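Side-chain contact in C-X-C motif chemokine 13 (Homo sapiens, PDB 7JNY), which attracts B lymphocytes, but not T lymphocytes, monocytes or neutrophils, as a secreted CXC chemokine that binds the receptor CXCR5: residues V54-D57 and E61-Q64. Numbering follows the deposited sequence.
Sequences VCVD and EWIQ
Where the last strand of the chemokine sheet leads toward the C-terminal helix, Val56 packs against Trp62 and Ile63 in the helix's first turn. The contact is mainly apolar: no hydrogen bond links 54-57 to 61-64, the side-chain pairs are carbon to carbon, and 140 Å² is buried in all. Val56 CG1 makes the central approach, lying 3.8 Å from Trp62 CZ2 on the six-membered ring of the indole. The methyl meets that ring obliquely, while Val56 CG2 follows at 4.1 Å from Trp62 CZ2. With CG1 anti to the backbone N (chi1 167°), the valine fork directs both methyls at this one ring atom, and Val56 CG1 also reaches Ile63 CB at 4.2 Å. Ile63 in turn covers one indole face, its CB standing 4.1 Å above the Trp62 ring plane over the centre, so strand valine, tryptophan and isoleucine form one continuous apolar patch.

This is the strand-to-helix connection of the chemokine fold, in which the C-terminal helix 61-72 packs across the antiparallel strands 27-33, 43-48 and 53-56. The patch extends onto the middle strand, where Val46 meets Val56 and Ile44 meets Ile63. From the N-loop after the CXC motif, Phe21 forms an edge-to-face pair with Trp62, and Trp62 NE1 gives a weak hydrogen bond to Ser19 O, which probably helps fix the indole.

Beyond the valine, Asp57 meets the helix through its backbone: Asp57 O lies 3.3 Å from Ile63 CG2, a tight van der Waals contact. The Asp57 carboxylate turns back on its own chain, OD1 accepting a hydrogen bond from Gln59 N in an Asx turn ahead of helix 61-72. On the strand itself, Cys55 SG is joined to Cys14 SG by a disulfide, tying this edge of the sheet to the CXC motif.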
ATOM      1  N   VAL A  54      -6.111  -0.727   6.968  1.00 32.29           N
ATOM      2  CA  VAL A  54      -5.396   0.438   7.473  1.00 32.60           C
ATOM      3  C   VAL A  54      -4.980   1.316   6.307  1.00 30.94           C
ATOM      4  O   VAL A  54      -4.204   0.885   5.449  1.00 29.61           O
ATOM      5  CB  VAL A  54      -4.157   0.044   8.292  1.00 33.36           C
ATOM      6  CG1 VAL A  54      -3.508   1.300   8.855  1.00 44.38           C
ATOM      7  CG2 VAL A  54      -4.523  -0.949   9.388  1.00 39.48           C
ATOM      8  N   CYS A  55      -5.449   2.564   6.295  1.00 31.20           N
ATOM      9  CA  CYS A  55      -4.878   3.513   5.354  1.00 32.66           C
ATOM     10  C   CYS A  55      -3.533   3.986   5.873  1.00 31.64           C
ATOM     11  O   CYS A  55      -3.401   4.373   7.031  1.00 33.28           O
ATOM     12  CB  CYS A  55      -5.790   4.717   5.136  1.00 34.04           C
ATOM     13  SG  CYS A  55      -7.377   4.351   4.472  1.00 37.52           S
ATOM     14  N   VAL A  56      -2.546   4.003   5.007  1.00 31.34           N
ATOM     15  CA  VAL A  56      -1.170   4.253   5.400  1.00 29.73           C
ATOM     16  C   VAL A  56      -0.639   5.485   4.672  1.00 29.39           C
ATOM     17  O   VAL A  56      -0.928   5.709   3.491  1.00 33.19           O
ATOM     18  CB  VAL A  56      -0.275   3.032   5.115  1.00 44.95           C
ATOM     19  CG1 VAL A  56       1.177   3.428   5.241  1.00 43.47           C
ATOM     20  CG2 VAL A  56      -0.606   1.885   6.069  1.00 41.80           C
ATOM     21  N   ASP A  57       0.149   6.278   5.385  1.00 33.37           N
ATOM     22  CA  ASP A  57       0.792   7.451   4.800  1.00 35.54           C
ATOM     23  C   ASP A  57       1.748   7.011   3.706  1.00 32.02           C
ATOM     24  O   ASP A  57       2.743   6.332   4.001  1.00 29.27           O
ATOM     25  CB  ASP A  57       1.556   8.245   5.868  1.00 38.68           C
ATOM     26  CG  ASP A  57       2.160   9.531   5.320  1.00 46.60           C
ATOM     27  OD1 ASP A  57       2.353   9.643   4.087  1.00 44.67           O
ATOM     28  OD2 ASP A  57       2.470  10.424   6.121  1.00 53.91           O
ATOM     29  N   GLU A  61       8.470   6.308   5.753  1.00 31.27           N
ATOM     30  CA  GLU A  61       9.682   5.666   5.270  1.00 31.48           C
ATOM     31  C   GLU A  61       9.467   4.176   5.104  1.00 32.54           C
ATOM     32  O   GLU A  61       9.893   3.589   4.102  1.00 29.20           O
ATOM     33  CB  GLU A  61      10.859   5.924   6.215  1.00 37.02           C
ATOM     34  CG  GLU A  61      12.225   5.570   5.606  1.00 49.64           C
ATOM     35  CD  GLU A  61      13.395   6.325   6.247  1.00 63.86           C
ATOM     36  OE1 GLU A  61      13.159   7.145   7.163  1.00 63.05           O
ATOM     37  OE2 GLU A  61      14.558   6.070   5.855  1.00 62.71           O
ATOM     38  N   TRP A  62       8.796   3.548   6.073  1.00 30.02           N
ATOM     39  CA  TRP A  62       8.724   2.088   6.074  1.00 34.27           C
ATOM     40  C   TRP A  62       7.919   1.582   4.892  1.00 30.52           C
ATOM     41  O   TRP A  62       8.224   0.514   4.346  1.00 29.49           O
ATOM     42  CB  TRP A  62       8.152   1.587   7.398  1.00 28.71           C
ATOM     43  CG  TRP A  62       6.687   1.744   7.580  1.00 28.07           C
ATOM     44  CD1 TRP A  62       6.048   2.737   8.267  1.00 35.55           C
ATOM     45  CD2 TRP A  62       5.656   0.886   7.074  1.00 29.31           C
ATOM     46  NE1 TRP A  62       4.690   2.543   8.231  1.00 31.40           N
ATOM     47  CE2 TRP A  62       4.423   1.417   7.500  1.00 27.47           C
ATOM     48  CE3 TRP A  62       5.653  -0.275   6.309  1.00 31.61           C
ATOM     49  CZ2 TRP A  62       3.211   0.824   7.174  1.00 31.34           C
ATOM     50  CZ3 TRP A  62       4.450  -0.861   5.982  1.00 31.31           C
ATOM     51  CH2 TRP A  62       3.243  -0.314   6.416  1.00 27.23           C
ATOM     52  N   ILE A  63       6.934   2.348   4.448  1.00 26.21           N
ATOM     53  CA  ILE A  63       6.173   1.869   3.311  1.00 25.00           C
ATOM     54  C   ILE A  63       6.958   2.102   2.027  1.00 25.01           C
ATOM     55  O   ILE A  63       6.931   1.265   1.130  1.00 24.12           O
ATOM     56  CB  ILE A  63       4.768   2.505   3.270  1.00 28.51           C
ATOM     57  CG1 ILE A  63       3.974   1.782   2.196  1.00 32.08           C
ATOM     58  CG2 ILE A  63       4.849   3.973   2.928  1.00 34.32           C
ATOM     59  CD1 ILE A  63       3.124   0.647   2.734  1.00 42.88           C
ATOM     60  N   GLN A  64       7.711   3.194   1.939  1.00 26.38           N
ATOM     61  CA  GLN A  64       8.557   3.416   0.774  1.00 26.96           C
ATOM     62  C   GLN A  64       9.603   2.314   0.632  1.00 26.61           C
ATOM     63  O   GLN A  64       9.829   1.789  -0.462  1.00 26.15           O
ATOM     64  CB  GLN A  64       9.224   4.775   0.898  1.00 29.02           C
ATOM     65  CG  GLN A  64       8.203   5.900   0.895  1.00 43.95           C
ATOM     66  CD  GLN A  64       8.767   7.189   0.375  1.00 57.94           C
ATOM     67  OE1 GLN A  64       9.967   7.434   0.470  1.00 70.82           O
ATOM     68  NE2 GLN A  64       7.901   8.035  -0.172  1.00 66.29           N
TER